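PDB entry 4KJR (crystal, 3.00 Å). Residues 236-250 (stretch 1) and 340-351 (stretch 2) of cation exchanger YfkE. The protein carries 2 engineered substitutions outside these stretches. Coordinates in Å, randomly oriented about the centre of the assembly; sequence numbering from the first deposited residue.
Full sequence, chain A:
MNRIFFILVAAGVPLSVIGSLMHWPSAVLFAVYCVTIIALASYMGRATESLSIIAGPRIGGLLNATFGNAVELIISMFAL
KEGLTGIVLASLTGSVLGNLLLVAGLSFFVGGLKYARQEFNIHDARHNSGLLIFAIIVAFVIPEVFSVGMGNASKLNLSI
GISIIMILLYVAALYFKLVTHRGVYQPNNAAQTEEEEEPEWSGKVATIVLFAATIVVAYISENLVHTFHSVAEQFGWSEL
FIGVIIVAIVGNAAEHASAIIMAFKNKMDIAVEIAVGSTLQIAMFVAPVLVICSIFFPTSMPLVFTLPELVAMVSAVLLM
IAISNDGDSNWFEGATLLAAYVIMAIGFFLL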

ATOM      1  N   GLY A 236      14.423 -23.025  20.267  1.00123.51           N
ATOM      2  CA  GLY A 236      13.537 -21.976  19.777  1.00128.78           C
ATOM      3  C   GLY A 236      14.381 -20.786  19.362  1.00134.53           C
ATOM      4  O   GLY A 236      15.605 -20.821  19.499  1.00138.17           O
ATOM      5  N   TRP A 237      13.762 -19.727  18.846  1.00132.91           N
ATOM      6  CA  TRP A 237      12.330 -19.638  18.582  1.00125.99           C
ATOM      7  C   TRP A 237      12.175 -19.305  17.124  1.00117.93           C
ATOM      8  O   TRP A 237      13.175 -19.037  16.456  1.00115.16           O
ATOM      9  CB  TRP A 237      11.693 -18.563  19.476  1.00130.22           C
ATOM     10  CG  TRP A 237      12.557 -17.342  19.736  1.00127.24           C
ATOM     11  CD1 TRP A 237      13.940 -17.226  19.588  1.00128.68           C
ATOM     12  CD2 TRP A 237      12.125 -16.030  20.243  1.00127.17           C
ATOM     13  NE1 TRP A 237      14.373 -15.975  19.939  1.00129.87           N
ATOM     14  CE2 TRP A 237      13.342 -15.208  20.345  1.00129.78           C
ATOM     15  CE3 TRP A 237      10.906 -15.475  20.610  1.00125.99           C
ATOM     16  CZ2 TRP A 237      13.306 -13.893  20.791  1.00127.56           C
ATOM     17  CZ3 TRP A 237      10.881 -14.144  21.048  1.00125.17           C
ATOM     18  CH2 TRP A 237      12.054 -13.376  21.138  1.00125.62           C
ATOM     19  N   SER A 238      10.954 -19.337  16.589  1.00110.68           N
ATOM     20  CA  SER A 238       9.754 -19.741  17.316  1.00 98.21           C
ATOM     21  C   SER A 238       8.910 -20.734  16.545  1.00 94.62           C
ATOM     22  O   SER A 238       9.233 -21.101  15.409  1.00 89.56           O
ATOM     23  CB  SER A 238       8.910 -18.514  17.666  1.00 20.00           C
ATOM     24  OG  SER A 238       9.596 -17.664  18.570  1.00 20.00           O
ATOM     25  N   GLU A 239       7.820 -21.170  17.171  1.00 92.10           N
ATOM     26  CA  GLU A 239       6.875 -22.094  16.552  1.00 89.40           C
ATOM     27  C   GLU A 239       6.400 -21.542  15.208  1.00 84.05           C
ATOM     28  O   GLU A 239       6.277 -22.273  14.232  1.00 82.80           O
ATOM     29  CB  GLU A 239       5.685 -22.323  17.485  1.00 90.54           C
ATOM     30  CG  GLU A 239       4.956 -23.640  17.275  1.00 95.89           C
ATOM     31  CD  GLU A 239       3.450 -23.458  17.230  1.00101.11           C
ATOM     32  OE1 GLU A 239       2.958 -22.880  16.235  1.00 96.15           O
ATOM     33  OE2 GLU A 239       2.765 -23.885  18.185  1.00104.51           O
ATOM     34  N   LEU A 240       6.153 -20.237  15.175  1.00 81.72           N
ATOM     35  CA  LEU A 240       5.672 -19.546  13.986  1.00 79.08           C
ATOM     36  C   LEU A 240       6.778 -19.533  12.930  1.00 80.28           C
ATOM     37  O   LEU A 240       6.542 -19.865  11.766  1.00 80.06           O
ATOM     38  CB  LEU A 240       5.229 -18.120  14.321  1.00 20.00           C
ATOM     39  CG  LEU A 240       4.008 -17.987  15.233  1.00 20.00           C
ATOM     40  CD1 LEU A 240       3.768 -16.531  15.601  1.00 20.00           C
ATOM     41  CD2 LEU A 240       2.775 -18.587  14.575  1.00 20.00           C
ATOM     42  N   PHE A 241       7.985 -19.176  13.359  1.00 78.13           N
ATOM     43  CA  PHE A 241       9.178 -19.231  12.523  1.00 76.00           C
ATOM     44  C   PHE A 241       9.281 -20.544  11.719  1.00 74.84           C
ATOM     45  O   PHE A 241       9.459 -20.514  10.493  1.00 68.09           O
ATOM     46  CB  PHE A 241      10.415 -19.012  13.407  1.00 78.74           C
ATOM     47  CG  PHE A 241      11.723 -19.208  12.696  1.00 81.95           C
ATOM     48  CD1 PHE A 241      12.642 -20.150  13.157  1.00 82.85           C
ATOM     49  CD2 PHE A 241      12.045 -18.453  11.568  1.00 80.10           C
ATOM     50  CE1 PHE A 241      13.854 -20.337  12.507  1.00 83.73           C
ATOM     51  CE2 PHE A 241      13.257 -18.634  10.916  1.00 81.91           C
ATOM     52  CZ  PHE A 241      14.160 -19.578  11.386  1.00 85.84           C
ATOM     53  N   ILE A 242       9.150 -21.678  12.417  1.00 74.63           N
ATOM     54  CA  ILE A 242       9.185 -23.010  11.803  1.00 74.45           C
ATOM     55  C   ILE A 242       8.308 -23.015  10.552  1.00 74.52           C
ATOM     56  O   ILE A 242       8.781 -23.306   9.445  1.00 73.22           O
ATOM     57  CB  ILE A 242       8.706 -24.119  12.784  1.00 75.11           C
ATOM     58  CG1 ILE A 242       9.683 -24.296  13.953  1.00 78.24           C
ATOM     59  CG2 ILE A 242       8.530 -25.454  12.074  1.00 74.38           C
ATOM     60  CD1 ILE A 242       9.165 -25.197  15.065  1.00 80.63           C
ATOM     61  N   GLY A 243       7.035 -22.676  10.741  1.00 71.34           N
ATOM     62  CA  GLY A 243       6.072 -22.634   9.655  1.00 68.11           C
ATOM     63  C   GLY A 243       6.508 -21.672   8.577  1.00 70.14           C
ATOM     64  O   GLY A 243       6.565 -22.047   7.408  1.00 71.11           O
ATOM     65  N   VAL A 244       6.867 -20.450   8.989  1.00 72.10           N
ATOM     66  CA  VAL A 244       7.074 -19.315   8.068  1.00 68.91           C
ATOM     67  C   VAL A 244       8.311 -19.414   7.187  1.00 70.36           C
ATOM     68  O   VAL A 244       8.278 -19.001   6.027  1.00 71.23           O
ATOM     69  CB  VAL A 244       7.162 -17.947   8.785  1.00 68.82           C
ATOM     70  CG1 VAL A 244       6.724 -16.845   7.835  1.00 65.49           C
ATOM     71  CG2 VAL A 244       6.317 -17.910  10.046  1.00 71.48           C
ATOM     72  N   ILE A 245       9.410 -19.921   7.738  1.00 72.49           N
ATOM     73  CA  ILE A 245      10.662 -19.977   6.984  1.00 74.28           C
ATOM     74  C   ILE A 245      11.046 -21.406   6.595  1.00 75.60           C
ATOM     75  O   ILE A 245      11.043 -21.737   5.409  1.00 78.16           O
ATOM     76  CB  ILE A 245      11.814 -19.247   7.716  1.00 75.51           C
ATOM     77  CG1 ILE A 245      11.421 -17.798   8.054  1.00 75.64           C
ATOM     78  CG2 ILE A 245      13.102 -19.302   6.902  1.00 76.02           C
ATOM     79  CD1 ILE A 245      11.217 -16.879   6.861  1.00 75.73           C
ATOM     80  N   ILE A 246      11.354 -22.245   7.584  1.00 74.95           N
ATOM     81  CA  ILE A 246      11.781 -23.623   7.333  1.00 75.18           C
ATOM     82  C   ILE A 246      10.741 -24.395   6.519  1.00 75.00           C
ATOM     83  O   ILE A 246      11.001 -24.770   5.375  1.00 75.25           O
ATOM     84  CB  ILE A 246      12.063 -24.403   8.635  1.00 79.16           C
ATOM     85  CG1 ILE A 246      12.880 -23.565   9.622  1.00 81.55           C
ATOM     86  CG2 ILE A 246      12.760 -25.724   8.320  1.00 79.76           C
ATOM     87  CD1 ILE A 246      12.740 -24.013  11.064  1.00 86.08           C
ATOM     88  N   VAL A 247       9.567 -24.610   7.113  1.00 73.52           N
ATOM     89  CA  VAL A 247       8.486 -25.404   6.501  1.00 74.87           C
ATOM     90  C   VAL A 247       8.157 -25.002   5.058  1.00 78.00           C
ATOM     91  O   VAL A 247       7.939 -25.859   4.202  1.00 78.84           O
ATOM     92  CB  VAL A 247       7.207 -25.360   7.366  1.00 72.89           C
ATOM     93  CG1 VAL A 247       5.976 -25.732   6.550  1.00 67.90           C
ATOM     94  CG2 VAL A 247       7.357 -26.262   8.585  1.00 69.78           C
ATOM     95  N   ALA A 248       8.128 -23.696   4.799  1.00 80.99           N
ATOM     96  CA  ALA A 248       7.865 -23.181   3.467  1.00 79.46           C
ATOM     97  C   ALA A 248       9.029 -23.472   2.523  1.00 80.39           C
ATOM     98  O   ALA A 248       8.815 -23.919   1.394  1.00 80.75           O
ATOM     99  CB  ALA A 248       7.578 -21.694   3.526  1.00 78.62           C
ATOM    100  N   ILE A 249      10.255 -23.225   2.990  1.00 79.67           N
ATOM    101  CA  ILE A 249      11.461 -23.502   2.198  1.00 81.94           C
ATOM    102  C   ILE A 249      11.335 -24.877   1.547  1.00 80.91           C
ATOM    103  O   ILE A 249      11.485 -25.023   0.332  1.00 76.36           O
ATOM    104  CB  ILE A 249      12.747 -23.407   3.064  1.00 81.64           C
ATOM    105  CG1 ILE A 249      13.477 -22.086   2.795  1.00 80.43           C
ATOM    106  CG2 ILE A 249      13.681 -24.588   2.816  1.00 79.81           C
ATOM    107  CD1 ILE A 249      14.368 -21.616   3.930  1.00 75.76           C
ATOM    108  N   VAL A 250      11.006 -25.859   2.381  1.00 78.86           N
ATOM    109  CA  VAL A 250      10.862 -27.253   1.994  1.00 79.44           C
ATOM    110  C   VAL A 250       9.702 -27.491   1.021  1.00 79.03           C
ATOM    111  O   VAL A 250       9.903 -28.014  -0.079  1.00 75.81           O
ATOM    112  CB  VAL A 250      10.650 -28.120   3.253  1.00 82.31           C
ATOM    113  CG1 VAL A 250      10.154 -29.511   2.886  1.00 85.04           C
ATOM    114  CG2 VAL A 250      11.928 -28.177   4.079  1.00 79.63           C
TER
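Stretch 2 (340-351) AYVIMAIGFFLL

The most unusual feature of this contact is a pair of consecutive cis peptide bonds, Gly236-Trp237 and Trp237-Ser238. They lie just before the stretch 1 helix and beside the last residues of the chain. Leu351 CA and Phe349 O lie over one face of the Trp237 ring. Some ring-to-carbonyl approaches here are too short in the model, so the fine placement of the ring should not be pressed.

Stretch 2 is helical from Ala340 to Leu350, and this helix begins earlier in the chain. Its backbone bonds are mostly of the i to i-4 kind, such as Ala345 N to Tyr341 O at 2.8 Å and Phe348 N to Met344 O at 2.8 Å. Stretch 1 starts as a loop and becomes helical at Glu239. That helix has a wider pi-type turn, marked by the bond from Val247 N to Ile242 O at 2.8 Å.

The two helices run nearly antiparallel. The angle between their N-to-C directions is 161°, and their axes approach to 8.7 Å. The start of one helix therefore lies beside the end of the other. Phe241 is level with Phe349, with their CA atoms 5.5 Å apart. One turn further along, Ile245 is level with Ala345, with their CA atoms 6.4 Å apart.

The side-chain packing is mainly apolar; the contact buries 595 Å², both sides summed. Three aromatic rings form a chain at one end. The edge of Trp237 points toward the face of Phe349, with the five-membered ring of Trp237 and the Phe349 ring centred 5.7 Å apart. The edge of Phe349 in turn points toward the face of Phe241, with ring centroids 5.5 Å apart and planes at 60°. Phe349 CB also lies over the Phe241 face, 4.0 Å from the ring centroid. Phe241 CB reaches Phe348 O at 3.7 Å, so this phenylalanine touches backbone as well as side chains.

Phe348 points toward stretch 1 and packs on the next turn. Val244 CG1 stands almost exactly on its ring normal, 3.8 Å from the centroid, a clear CH-pi contact. Ile245 CG1 lies 4.3 Å from Phe348 CB. Ile245 CD1 packs on Ala345, 3.5 Å from both its CA and its CB. Ala345 carries no more than a CB here, and Ile245 CD1 lies as near to its CA as to its CB.

Tyr341 marks the other end of the contact. Its CA-to-CB bond points sideways, but the end of the side chain comes nearer to stretch 1. Tyr341 OH is 4.1 Å from Ile245 CG2 and 4.2 Å from Ile249 CD1, so these are apolar neighbours of the hydroxyl.

One hydrogen bond crosses between the stretches. Ser238 OG donates to Leu351 O at 3.1 Å, but the bond is weak and the position of its acceptor is less sure. Ser238 holds the N-cap position, yet its side chain makes no capping bond.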

ATOM      1  N   ALA A 340      15.601  -8.441   0.893  1.00 67.50           N
ATOM      2  CA  ALA A 340      14.313  -8.206   1.540  1.00 68.58           C
ATOM      3  C   ALA A 340      13.811  -9.473   2.212  1.00 68.98           C
ATOM      4  O   ALA A 340      13.394  -9.439   3.372  1.00 70.12           O
ATOM      5  CB  ALA A 340      13.292  -7.677   0.550  1.00 68.79           C
ATOM      6  N   TYR A 341      13.884 -10.592   1.495  1.00 69.25           N
ATOM      7  CA  TYR A 341      13.450 -11.872   2.039  1.00 71.05           C
ATOM      8  C   TYR A 341      14.263 -12.298   3.260  1.00 73.19           C
ATOM      9  O   TYR A 341      13.685 -12.632   4.300  1.00 72.50           O
ATOM     10  CB  TYR A 341      13.488 -12.967   0.982  1.00 74.43           C
ATOM     11  CG  TYR A 341      13.173 -14.336   1.545  1.00 78.32           C
ATOM     12  CD1 TYR A 341      14.169 -15.115   2.140  1.00 75.30           C
ATOM     13  CD2 TYR A 341      11.874 -14.852   1.492  1.00 80.69           C
ATOM     14  CE1 TYR A 341      13.880 -16.363   2.662  1.00 77.24           C
ATOM     15  CE2 TYR A 341      11.578 -16.104   2.010  1.00 78.76           C
ATOM     16  CZ  TYR A 341      12.584 -16.852   2.589  1.00 77.44           C
ATOM     17  OH  TYR A 341      12.290 -18.092   3.099  1.00 78.15           O
ATOM     18  N   VAL A 342      15.594 -12.289   3.138  1.00 71.07           N
ATOM     19  CA  VAL A 342      16.457 -12.692   4.257  1.00 70.59           C
ATOM     20  C   VAL A 342      16.282 -11.767   5.479  1.00 69.73           C
ATOM     21  O   VAL A 342      16.402 -12.217   6.625  1.00 68.08           O
ATOM     22  CB  VAL A 342      17.935 -12.876   3.827  1.00 71.58           C
ATOM     23  CG1 VAL A 342      18.638 -11.543   3.619  1.00 76.84           C
ATOM     24  CG2 VAL A 342      18.686 -13.722   4.838  1.00 71.81           C
ATOM     25  N   ILE A 343      15.969 -10.494   5.218  1.00 68.43           N
ATOM     26  CA  ILE A 343      15.607  -9.529   6.263  1.00 67.62           C
ATOM     27  C   ILE A 343      14.334  -9.976   6.982  1.00 69.14           C
ATOM     28  O   ILE A 343      14.268  -9.952   8.209  1.00 69.81           O
ATOM     29  CB  ILE A 343      15.442  -8.099   5.680  1.00 68.53           C
ATOM     30  CG1 ILE A 343      16.789  -7.367   5.571  1.00 69.83           C
ATOM     31  CG2 ILE A 343      14.516  -7.248   6.540  1.00 65.42           C
ATOM     32  CD1 ILE A 343      18.018  -8.252   5.486  1.00 71.04           C
HETATM   33  N   MSE A 344      13.338 -10.415   6.214  1.00 70.62           N
HETATM   34  CA  MSE A 344      12.071 -10.880   6.785  1.00 73.26           C
HETATM   35  C   MSE A 344      12.245 -12.156   7.561  1.00 71.21           C
HETATM   36  O   MSE A 344      11.654 -12.316   8.632  1.00 67.82           O
HETATM   37  CB  MSE A 344      11.040 -11.043   5.683  1.00 76.05           C
HETATM   38  CG  MSE A 344      10.566  -9.652   5.292  1.00 83.10           C
HETATM   39 SE   MSE A 344       9.032  -9.832   4.077  1.00 98.18          SE
HETATM   40  CE  MSE A 344       9.598  -8.494   2.744  1.00 87.29           C
ATOM     41  N   ALA A 345      13.067 -13.065   7.036  1.00 71.67           N
ATOM     42  CA  ALA A 345      13.416 -14.301   7.742  1.00 73.77           C
ATOM     43  C   ALA A 345      14.055 -14.055   9.115  1.00 73.10           C
ATOM     44  O   ALA A 345      13.678 -14.701  10.100  1.00 68.73           O
ATOM     45  CB  ALA A 345      14.316 -15.174   6.883  1.00 75.04           C
ATOM     46  N   ILE A 346      15.009 -13.125   9.191  1.00 71.13           N
ATOM     47  CA  ILE A 346      15.650 -12.850  10.478  1.00 75.95           C
ATOM     48  C   ILE A 346      14.698 -12.152  11.455  1.00 76.92           C
ATOM     49  O   ILE A 346      14.745 -12.408  12.661  1.00 78.59           O
ATOM     50  CB  ILE A 346      17.019 -12.140  10.358  1.00 77.56           C
ATOM     51  CG1 ILE A 346      16.886 -10.747   9.738  1.00 81.08           C
ATOM     52  CG2 ILE A 346      17.999 -13.017   9.577  1.00 77.37           C
ATOM     53  CD1 ILE A 346      18.117  -9.874   9.911  1.00 84.39           C
ATOM     54  N   GLY A 347      13.816 -11.305  10.926  1.00 72.92           N
ATOM     55  CA  GLY A 347      12.742 -10.722  11.726  1.00 69.20           C
ATOM     56  C   GLY A 347      11.809 -11.787  12.278  1.00 70.61           C
ATOM     57  O   GLY A 347      11.477 -11.782  13.462  1.00 71.94           O
ATOM     58  N   PHE A 348      11.392 -12.711  11.415  1.00 71.18           N
ATOM     59  CA  PHE A 348      10.502 -13.796  11.818  1.00 69.00           C
ATOM     60  C   PHE A 348      11.138 -14.730  12.836  1.00 71.74           C
ATOM     61  O   PHE A 348      10.435 -15.353  13.623  1.00 71.79           O
ATOM     62  CB  PHE A 348      10.006 -14.589  10.601  1.00 66.74           C
ATOM     63  CG  PHE A 348       8.767 -14.017   9.974  1.00 63.65           C
ATOM     64  CD1 PHE A 348       7.554 -14.044  10.653  1.00 63.90           C
ATOM     65  CD2 PHE A 348       8.811 -13.447   8.716  1.00 63.32           C
ATOM     66  CE1 PHE A 348       6.409 -13.508  10.089  1.00 60.17           C
ATOM     67  CE2 PHE A 348       7.668 -12.915   8.140  1.00 63.88           C
ATOM     68  CZ  PHE A 348       6.467 -12.942   8.829  1.00 62.32           C
ATOM     69  N   PHE A 349      12.468 -14.819  12.816  1.00 78.17           N
ATOM     70  CA  PHE A 349      13.208 -15.655  13.763  1.00 78.40           C
ATOM     71  C   PHE A 349      13.274 -14.987  15.132  1.00 80.50           C
ATOM     72  O   PHE A 349      13.116 -15.641  16.169  1.00 82.67           O
ATOM     73  CB  PHE A 349      14.612 -15.957  13.228  1.00 80.29           C
ATOM     74  CG  PHE A 349      15.593 -16.393  14.286  1.00 84.82           C
ATOM     75  CD1 PHE A 349      15.431 -17.602  14.952  1.00 88.24           C
ATOM     76  CD2 PHE A 349      16.694 -15.604  14.599  1.00 82.80           C
ATOM     77  CE1 PHE A 349      16.338 -18.003  15.923  1.00 89.90           C
ATOM     78  CE2 PHE A 349      17.601 -15.998  15.567  1.00 81.76           C
ATOM     79  CZ  PHE A 349      17.424 -17.200  16.228  1.00 85.03           C
ATOM     80  N   LEU A 350      13.490 -13.673  15.116  1.00 82.07           N
ATOM     81  CA  LEU A 350      13.575 -12.876  16.334  1.00 76.81           C
ATOM     82  C   LEU A 350      12.279 -12.875  17.147  1.00 76.84           C
ATOM     83  O   LEU A 350      12.318 -12.847  18.373  1.00 85.06           O
ATOM     84  CB  LEU A 350      14.060 -11.460  16.012  1.00 72.71           C
ATOM     85  CG  LEU A 350      15.567 -11.187  16.166  1.00 72.81           C
ATOM     86  CD1 LEU A 350      16.435 -12.406  15.879  1.00 70.88           C
ATOM     87  CD2 LEU A 350      16.028  -9.999  15.326  1.00 70.40           C
ATOM     88  N   LEU A 351      11.135 -12.930  16.472  1.00 70.83           N
ATOM     89  CA  LEU A 351       9.854 -13.104  17.156  1.00 71.21           C
ATOM     90  C   LEU A 351       9.763 -14.437  17.889  1.00 73.98           C
ATOM     91  O   LEU A 351       8.955 -14.595  18.806  1.00 72.75           O
ATOM     92  CB  LEU A 351       8.684 -12.971  16.177  1.00 66.40           C
ATOM     93  CG  LEU A 351       8.268 -11.549  15.800  1.00 60.68           C
ATOM     94  CD1 LEU A 351       7.305 -11.579  14.625  1.00 59.04           C
ATOM     95  CD2 LEU A 351       7.636 -10.858  16.993  1.00 58.99           C
TER